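Local coordinates for protein myosin-2 (Saccharomyces cerevisiae, PDB 6IXO) that carries organelles and other cargo along actin cables as a class V myosin motor, gripping their receptors through its globular tail domain, at residues A[219-224]-A[385-390]; A[83-88]-A[106-111]. All coordinates share one frame; numbering follows the deposited sequence.

Contact 1 of 2, residues A[219-224]-A[385-390]; sequences FHIENE and KTRKFD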
loop_
_atom_site.group_PDB
_atom_site.type_symbol
_atom_site.label_atom_id
_atom_site.label_comp_id
_atom_site.label_asym_id
_atom_site.label_seq_id
_atom_site.Cartn_x
_atom_site.Cartn_y
_atom_site.Cartn_z
ATOM N N PHE A 219 -4.953 12.171 3.278
ATOM C CA PHE A 219 -4.092 12.021 4.460
ATOM C C PHE A 219 -2.697 12.560 4.205
ATOM O O PHE A 219 -1.779 12.263 4.975
ATOM C CB PHE A 219 -3.990 10.554 4.925
ATOM C CG PHE A 219 -5.287 9.987 5.438
ATOM C CD1 PHE A 219 -6.435 10.778 5.506
ATOM C CD2 PHE A 219 -5.372 8.642 5.817
ATOM C CE1 PHE A 219 -7.651 10.257 5.947
ATOM C CE2 PHE A 219 -6.574 8.115 6.263
ATOM C CZ PHE A 219 -7.723 8.930 6.327
ATOM N N HIS A 220 -2.550 13.328 3.120
ATOM C CA HIS A 220 -1.305 14.011 2.784
ATOM C C HIS A 220 -0.140 13.044 2.622
ATOM O O HIS A 220 0.953 13.301 3.077
ATOM C CB HIS A 220 -0.978 15.068 3.866
ATOM C CG HIS A 220 -2.139 15.954 4.190
ATOM N ND1 HIS A 220 -2.610 16.907 3.311
ATOM C CD2 HIS A 220 -2.941 16.014 5.279
ATOM C CE1 HIS A 220 -3.639 17.529 3.855
ATOM N NE2 HIS A 220 -3.862 17.009 5.047
ATOM N N ILE A 221 -0.374 11.926 1.964
ATOM C CA ILE A 221 0.690 10.955 1.748
ATOM C C ILE A 221 1.468 11.331 0.512
ATOM O O ILE A 221 0.879 11.687 -0.506
ATOM C CB ILE A 221 0.146 9.521 1.553
ATOM C CG1 ILE A 221 -0.614 9.074 2.791
ATOM C CG2 ILE A 221 1.301 8.551 1.277
ATOM C CD1 ILE A 221 0.251 9.061 4.027
ATOM N N GLU A 222 2.783 11.210 0.590
ATOM C CA GLU A 222 3.670 11.535 -0.529
ATOM C C GLU A 222 3.320 10.715 -1.818
ATOM O O GLU A 222 3.130 9.502 -1.755
ATOM C CB GLU A 222 5.121 11.315 -0.055
ATOM C CG GLU A 222 5.641 12.352 1.051
ATOM C CD GLU A 222 5.367 11.968 2.552
ATOM O OE1 GLU A 222 6.070 12.531 3.458
ATOM O OE2 GLU A 222 4.455 11.147 2.856
ATOM N N ASN A 223 3.213 11.394 -2.969
ATOM C CA ASN A 223 2.764 10.754 -4.209
ATOM C C ASN A 223 3.600 9.543 -4.640
ATOM O O ASN A 223 3.077 8.621 -5.279
ATOM C CB ASN A 223 2.724 11.777 -5.359
ATOM C CG ASN A 223 1.428 12.586 -5.388
ATOM O OD1 ASN A 223 0.438 12.233 -4.733
ATOM N ND2 ASN A 223 1.425 13.679 -6.159
ATOM N N GLU A 224 4.890 9.533 -4.319
ATOM C CA GLU A 224 5.724 8.355 -4.626
ATOM C C GLU A 224 5.184 7.087 -3.986
ATOM O O GLU A 224 5.325 5.991 -4.516
ATOM C CB GLU A 224 7.158 8.568 -4.128
ATOM C CG GLU A 224 7.907 9.620 -4.885
ATOM C CD GLU A 224 7.757 11.033 -4.301
ATOM O OE1 GLU A 224 6.901 11.280 -3.410
ATOM O OE2 GLU A 224 8.519 11.904 -4.751
ATOM N N LYS A 385 12.934 11.859 1.146
ATOM C CA LYS A 385 13.430 12.709 2.226
ATOM C C LYS A 385 12.375 12.777 3.289
ATOM O O LYS A 385 11.187 12.815 2.975
ATOM C CB LYS A 385 13.753 14.101 1.698
ATOM N N THR A 386 12.784 12.774 4.550
ATOM C CA THR A 386 11.804 12.801 5.628
ATOM C C THR A 386 11.162 14.158 5.800
ATOM O O THR A 386 11.649 15.181 5.287
ATOM C CB THR A 386 12.417 12.365 6.980
ATOM O OG1 THR A 386 13.518 13.219 7.331
ATOM C CG2 THR A 386 12.912 10.956 6.877
ATOM N N ARG A 387 10.053 14.138 6.529
ATOM C CA ARG A 387 9.288 15.337 6.841
ATOM C C ARG A 387 10.131 16.321 7.692
ATOM O O ARG A 387 10.487 16.027 8.841
ATOM C CB ARG A 387 7.977 14.927 7.547
ATOM C CG ARG A 387 7.170 13.836 6.759
ATOM C CD ARG A 387 5.831 13.417 7.452
ATOM N NE ARG A 387 4.947 12.749 6.478
ATOM C CZ ARG A 387 3.822 12.076 6.749
ATOM N NH1 ARG A 387 3.388 11.921 7.999
ATOM N NH2 ARG A 387 3.128 11.527 5.741
ATOM N N LYS A 388 10.495 17.457 7.113
ATOM C CA LYS A 388 11.226 18.477 7.891
ATOM C C LYS A 388 10.353 18.925 9.053
ATOM O O LYS A 388 9.184 19.245 8.862
ATOM C CB LYS A 388 11.627 19.672 7.024
ATOM C CG LYS A 388 12.421 19.288 5.776
ATOM C CD LYS A 388 13.695 18.492 6.103
ATOM C CE LYS A 388 14.842 19.401 6.567
ATOM N NZ LYS A 388 16.162 18.700 6.497
ATOM N N PHE A 389 10.894 18.912 10.266
ATOM C CA PHE A 389 10.046 19.131 11.426
ATOM C C PHE A 389 10.005 20.566 11.892
ATOM O O PHE A 389 11.015 21.138 12.299
ATOM C CB PHE A 389 10.471 18.219 12.576
ATOM C CG PHE A 389 9.500 17.126 12.823
ATOM C CD1 PHE A 389 8.549 17.247 13.820
ATOM C CD2 PHE A 389 9.472 16.007 11.993
ATOM C CE1 PHE A 389 7.604 16.247 14.017
ATOM C CE2 PHE A 389 8.533 15.006 12.179
ATOM C CZ PHE A 389 7.600 15.123 13.196
ATOM N N ASP A 390 8.820 21.152 11.806
ATOM C CA ASP A 390 8.578 22.440 12.423
ATOM C C ASP A 390 7.792 22.141 13.684
ATOM O O ASP A 390 6.842 21.359 13.657
ATOM C CB ASP A 390 7.823 23.391 11.487
HETATM O O HOH W 1 0.597 12.071 6.226
HETATM O O HOH W 2 8.371 11.631 4.137
#
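Glu222 OE1 accepts two hydrogen bonds, one from a water at 2.6 Å and one from Arg387 NE at 3.2 Å. The same water donates its other hydrogen to Lys385 O, giving the loop 385-390 a second, longer route to the carboxylate. Arg387 grips Glu222 side-on: NE serves OE1, while NH2 donates to OE2 at 3.2 Å, closing a two-bond salt bridge. Both bonds are nearly straight, the NE one at 168°, and both arrive on the syn sides of the oxygens. The carboxylate and guanidinium planes lie 13° apart, and the nitrogens stand somewhat out of the carboxylate plane, while the oxygens lie at the edge of the guanidinium. Arg387 reaches across with its chain extended from CG to NE, whereas Glu222 bends at chi2 (88°), bringing its carboxylate alongside the NE edge. Ile221 CD1 touches the same guanidinium near its plane, 4.2 Å from NH2. The glutamate sits at a junction of two helices: a Schellman motif, with His220 at positive phi as its C-prime residue, ends helix 202-218, and Glu222 then takes the N-cap position of helix 223-247. Arg387 thus ties this linker to the long loop between helices 336-350 and 403-415. A further water donates to Phe219 O at 2.7 Å and accepts a weak bond from NH2, linking the guanidinium to the preceding helix end as well. A methionine here has no guanidinium to offer, and the Glu222 carboxylate, left with the water at OE1 but without its countercharge, would probably be freer to turn. His220 NE2 bonds to Leu46 O, while Glu222 also packs on Phe381 and Ile384, just before Arg387 in the same loop. The remaining nitrogen of the guanidinium, NH1, extends toward helix 97-124.

Contact 2 of 2, residues A[83-88]-A[106-111]; sequences TTIQKV and ANVREL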
loop_
_atom_site.group_PDB
_atom_site.type_symbol
_atom_site.label_atom_id
_atom_site.label_comp_id
_atom_site.label_asym_id
_atom_site.label_seq_id
_atom_site.Cartn_x
_atom_site.Cartn_y
_atom_site.Cartn_z
ATOM N N THR A 83 5.542 -2.208 19.423
ATOM C CA THR A 83 4.816 -3.471 19.443
ATOM C C THR A 83 3.355 -3.241 19.126
ATOM O O THR A 83 2.755 -3.971 18.325
ATOM C CB THR A 83 4.908 -4.171 20.828
ATOM O OG1 THR A 83 6.278 -4.433 21.139
ATOM C CG2 THR A 83 4.137 -5.503 20.794
ATOM N N THR A 84 2.774 -2.227 19.765
ATOM C CA THR A 84 1.337 -2.009 19.658
ATOM C C THR A 84 0.965 -1.570 18.251
ATOM O O THR A 84 -0.019 -2.056 17.667
ATOM C CB THR A 84 0.837 -0.973 20.711
ATOM O OG1 THR A 84 1.082 -1.496 22.026
ATOM C CG2 THR A 84 -0.666 -0.707 20.539
ATOM N N ILE A 85 1.739 -0.665 17.679
ATOM C CA ILE A 85 1.371 -0.194 16.341
ATOM C C ILE A 85 1.446 -1.362 15.363
ATOM O O ILE A 85 0.536 -1.569 14.567
ATOM C CB ILE A 85 2.295 0.943 15.847
ATOM C CG1 ILE A 85 1.982 2.243 16.649
ATOM C CG2 ILE A 85 2.112 1.143 14.342
ATOM C CD1 ILE A 85 2.942 3.439 16.337
ATOM N N GLN A 86 2.522 -2.128 15.439
ATOM C CA GLN A 86 2.660 -3.230 14.477
ATOM C C GLN A 86 1.496 -4.201 14.668
ATOM O O GLN A 86 0.886 -4.668 13.699
ATOM C CB GLN A 86 3.991 -3.959 14.661
ATOM C CG GLN A 86 4.134 -5.145 13.660
ATOM C CD GLN A 86 5.573 -5.572 13.397
ATOM O OE1 GLN A 86 6.496 -4.745 13.294
ATOM N NE2 GLN A 86 5.765 -6.860 13.257
ATOM N N LYS A 87 1.189 -4.498 15.928
ATOM C CA LYS A 87 0.066 -5.375 16.244
ATOM C C LYS A 87 -1.243 -4.819 15.700
ATOM O O LYS A 87 -2.065 -5.557 15.143
ATOM C CB LYS A 87 -0.049 -5.599 17.751
ATOM C CG LYS A 87 -1.235 -6.494 18.125
ATOM C CD LYS A 87 -1.208 -6.929 19.592
ATOM C CE LYS A 87 -2.271 -7.985 19.883
ATOM N NZ LYS A 87 -2.319 -8.380 21.318
ATOM N N VAL A 88 -1.453 -3.519 15.849
ATOM C CA VAL A 88 -2.671 -2.923 15.320
ATOM C C VAL A 88 -2.756 -3.106 13.807
ATOM O O VAL A 88 -3.813 -3.425 13.266
ATOM C CB VAL A 88 -2.769 -1.406 15.679
ATOM C CG1 VAL A 88 -3.879 -0.749 14.889
ATOM C CG2 VAL A 88 -3.062 -1.267 17.207
ATOM N N ALA A 106 0.915 7.061 7.688
ATOM C CA ALA A 106 1.157 8.500 7.880
ATOM C C ALA A 106 1.793 8.730 9.266
ATOM O O ALA A 106 2.758 9.511 9.425
ATOM C CB ALA A 106 -0.119 9.271 7.775
ATOM N N ASN A 107 1.244 8.047 10.264
ATOM C CA ASN A 107 1.679 8.292 11.645
ATOM C C ASN A 107 3.081 7.774 11.915
ATOM O O ASN A 107 3.897 8.425 12.590
ATOM C CB ASN A 107 0.672 7.692 12.626
ATOM C CG ASN A 107 -0.428 8.661 12.924
ATOM O OD1 ASN A 107 -0.279 9.574 13.784
ATOM N ND2 ASN A 107 -1.511 8.574 12.146
ATOM N N VAL A 108 3.383 6.607 11.373
ATOM C CA VAL A 108 4.727 6.045 11.556
ATOM C C VAL A 108 5.727 6.882 10.762
ATOM O O VAL A 108 6.860 7.127 11.219
ATOM C CB VAL A 108 4.774 4.554 11.154
ATOM C CG1 VAL A 108 6.208 4.053 11.105
ATOM C CG2 VAL A 108 3.949 3.725 12.159
ATOM N N ARG A 109 5.310 7.391 9.597
ATOM C CA ARG A 109 6.210 8.300 8.876
ATOM C C ARG A 109 6.474 9.559 9.705
ATOM O O ARG A 109 7.588 10.120 9.690
ATOM C CB ARG A 109 5.635 8.707 7.507
ATOM C CG ARG A 109 6.599 9.568 6.700
ATOM C CD ARG A 109 7.893 8.796 6.405
ATOM N NE ARG A 109 8.761 9.513 5.453
ATOM C CZ ARG A 109 9.975 9.081 5.088
ATOM N NH1 ARG A 109 10.479 7.943 5.619
ATOM N NH2 ARG A 109 10.696 9.805 4.224
ATOM N N GLU A 110 5.448 10.036 10.404
ATOM C CA GLU A 110 5.651 11.272 11.182
ATOM C C GLU A 110 6.623 10.988 12.353
ATOM O O GLU A 110 7.464 11.803 12.698
ATOM C CB GLU A 110 4.307 11.786 11.715
ATOM C CG GLU A 110 4.398 13.080 12.542
ATOM C CD GLU A 110 4.462 14.302 11.640
ATOM O OE1 GLU A 110 4.451 14.130 10.398
ATOM O OE2 GLU A 110 4.493 15.420 12.182
ATOM N N LEU A 111 6.495 9.812 12.957
ATOM C CA LEU A 111 7.359 9.409 14.069
ATOM C C LEU A 111 8.797 9.254 13.596
ATOM O O LEU A 111 9.744 9.703 14.240
ATOM C CB LEU A 111 6.881 8.091 14.662
ATOM C CG LEU A 111 5.619 8.162 15.518
ATOM C CD1 LEU A 111 5.056 6.751 15.828
ATOM C CD2 LEU A 111 5.930 8.954 16.834
#
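No ring or other flat group takes part where Ile85 meets Val108 and Leu111; the contact is made by methyl groups, with neither face nor edge to present. Ile85 is the shared partner and divides its two branches between the two residues. Its short branch, CG2, rests against Val108 CG2 at 3.8 Å, and the two side chains lie alongside one another, pointing opposite ways. The longer branch runs out through CG1 to CD1, which meets Leu111 CD1 tip to tip at 4.0 Å. This division follows from the torsions of Ile85: CG2 lies anti to the backbone N, and the other arm is fully extended (chi2 175°), carrying CD1 out to the leucine. On the facing helix, Val108 turns CG2 to the isoleucine from the position beside its own backbone N, while Leu111, three residues later, presents its methyl almost one turn further along the same side. Purely apolar and modest in area, burying 98 Å² in all, the contact joins two successive helices, 71-90 and 97-124, which lie side by side. They run in opposite directions, forming a helical hairpin within this all-helical tail domain; within the two segments the closest CA atoms are those of Ile85 and Val108, 8.5 Å apart. All three touching residues are buried. Polar neighbours on helix 97-124 point to other partners: Asn107 bonds to Ala55 N and Val51 O, and Glu110 forms a salt bridge with Arg56. Around the hairpin, helix 134-180 packs on Val108 through Leu154 and Ile158 and on Leu111 through Phe151, helix 53-67 adds Ala55 and Leu58 against Leu111, and helix 20-32 lies against Thr84 of helix 71-90.

Overall arrangement
Helix 97-124 connects the two contacts, whose centres are 15 Å apart. Within contact 2 it offers one side to helix 71-90, while other residues of the same segment reach the loop of contact 1. There Arg387 NH1 lies 2.9 Å from Ala106 O, in a weak hydrogen bond, and 3.4 Å from Glu110 OE1, in a long and weak ion pair. A probable, weak hydrogen bond of 3.3 Å joins Arg109 NH2 to Lys385 O. The loop 385-390 is therefore set between the helix junction at 219-224 and the buried hairpin. Along the chain of this cargo-free tail domain the two are in series, contact 2 closing before contact 1 opens.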